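Local coordinates for putative membrane protein (Corynebacterium diphtheriae NCTC 13129, PDB 3C8I), which is of unknown function, a putative membrane protein of the DUF3239 family represented here by the C-terminal piece of its chain, at the interface of chains A and B. Sequence-based numbering; all coordinates share one arbitrary frame. Chains: chain A/B, Putative membrane protein.

The interface of chains A and B. Residues chain A 70, 110, 118; chain B 82, 89, 135.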
loop_
_atom_site.group_PDB
_atom_site.type_symbol
_atom_site.label_atom_id
_atom_site.label_comp_id
_atom_site.label_asym_id
_atom_site.label_seq_id
_atom_site.Cartn_x
_atom_site.Cartn_y
_atom_site.Cartn_z
ATOM N N ARG A 70 5.516 -17.138 -3.277
ATOM C CA ARG A 70 6.426 -16.050 -2.882
ATOM C C ARG A 70 5.781 -15.114 -1.873
ATOM O O ARG A 70 4.631 -14.724 -2.031
ATOM C CB ARG A 70 6.860 -15.232 -4.092
ATOM C CG ARG A 70 7.676 -15.996 -5.081
ATOM C CD ARG A 70 8.279 -15.057 -6.105
ATOM N NE ARG A 70 7.273 -14.571 -7.046
ATOM C CZ ARG A 70 7.038 -15.078 -8.257
ATOM N NH1 ARG A 70 7.732 -16.107 -8.735
ATOM N NH2 ARG A 70 6.100 -14.533 -9.012
ATOM N N GLU A 110 8.205 -7.698 -4.164
ATOM C CA GLU A 110 8.670 -8.871 -4.890
ATOM C C GLU A 110 9.615 -8.522 -6.052
ATOM O O GLU A 110 10.636 -9.186 -6.211
ATOM C CB GLU A 110 7.518 -9.745 -5.394
ATOM C CG GLU A 110 6.708 -10.388 -4.307
ATOM C CD GLU A 110 5.774 -11.502 -4.782
ATOM O OE1 GLU A 110 5.961 -12.033 -5.906
ATOM O OE2 GLU A 110 4.835 -11.838 -4.013
ATOM N N TRP A 118 15.527 -14.911 -5.347
ATOM C CA TRP A 118 14.327 -15.741 -5.456
ATOM C C TRP A 118 14.709 -17.153 -5.913
ATOM O O TRP A 118 14.244 -18.140 -5.346
ATOM C CB TRP A 118 13.294 -15.119 -6.421
ATOM C CG TRP A 118 12.524 -13.969 -5.835
ATOM C CD1 TRP A 118 12.543 -12.676 -6.260
ATOM C CD2 TRP A 118 11.629 -14.017 -4.732
ATOM N NE1 TRP A 118 11.713 -11.907 -5.493
ATOM C CE2 TRP A 118 11.127 -12.707 -4.544
ATOM C CE3 TRP A 118 11.174 -15.039 -3.896
ATOM C CZ2 TRP A 118 10.224 -12.398 -3.560
ATOM C CZ3 TRP A 118 10.273 -14.730 -2.914
ATOM C CH2 TRP A 118 9.811 -13.411 -2.730
ATOM N N VAL B 82 8.664 -10.859 -11.511
ATOM C CA VAL B 82 9.971 -11.318 -11.063
ATOM C C VAL B 82 10.606 -12.271 -12.093
ATOM O O VAL B 82 11.735 -12.045 -12.542
ATOM C CB VAL B 82 9.932 -12.008 -9.638
ATOM C CG1 VAL B 82 8.697 -12.828 -9.446
ATOM C CG2 VAL B 82 11.160 -12.920 -9.419
ATOM N N ASP B 89 3.236 -7.600 -13.529
ATOM C CA ASP B 89 2.480 -8.572 -12.724
ATOM C C ASP B 89 1.376 -7.903 -11.870
ATOM O O ASP B 89 0.521 -8.572 -11.305
ATOM C CB ASP B 89 3.429 -9.422 -11.866
ATOM C CG ASP B 89 3.718 -10.803 -12.490
ATOM O OD1 ASP B 89 3.340 -11.031 -13.665
ATOM O OD2 ASP B 89 4.321 -11.672 -11.819
ATOM N N LYS B 135 -3.302 -13.293 -7.038
ATOM C CA LYS B 135 -2.647 -12.592 -5.925
ATOM C C LYS B 135 -2.549 -11.071 -6.027
ATOM O O LYS B 135 -2.424 -10.412 -5.005
ATOM C CB LYS B 135 -1.287 -13.221 -5.594
ATOM C CG LYS B 135 -0.187 -13.001 -6.582
ATOM C CD LYS B 135 1.019 -13.904 -6.281
ATOM C CE LYS B 135 1.815 -13.472 -5.051
ATOM N NZ LYS B 135 3.264 -13.666 -5.305
HETATM O O HOH W 1 3.997 -16.725 -6.059
#
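B:Lys135 reaches across to A:Glu110 on helix 103-112, the two side chains coming from opposite directions to form a salt bridge. The ammonium NZ of B:Lys135 lies 2.7 Å from carboxylate OE2 of A:Glu110 and uses that oxygen's syn lone pair; its bond to OE1 is weak. The lysine chain, bent at chi3 (-73°) and chi4 (-142°), ends on the carboxylate, and a water lies between its NZ and the backbone N of A:Arg70.

Within chain A, NE of A:Arg70 gives a hydrogen bond and salt bridge to OE1 of A:Glu110 at 3.1 Å, nearly straight (166° at H). The acceptor lies in the guanidinium plane, whereas the donor stands above the carboxylate plane. The carboxylate is thus shared by two cations, which would probably favour its charged form. Carboxylate OD2 of B:Asp89, 4.4 Å from NH2 of A:Arg70, could add a longer-range attraction.

Apolar packing rests on CG2 of B:Val82, which, anti to the valine's backbone N, turns to A:Trp118, 3.5 Å from CD1. The other methyl, CG1, is modelled over a guanidinium face of A:Arg70 but too close to it, so the details there are doubtful. CD of A:Arg70 covers part of an indole face. The indole is steadied by NE1, 3.0 Å from the carbonyl O of A:Glu110, on a lone pair in the carbonyl plane.

The patch joins two copies of this domain within a deposited tetramer and may serve assembly in the cell.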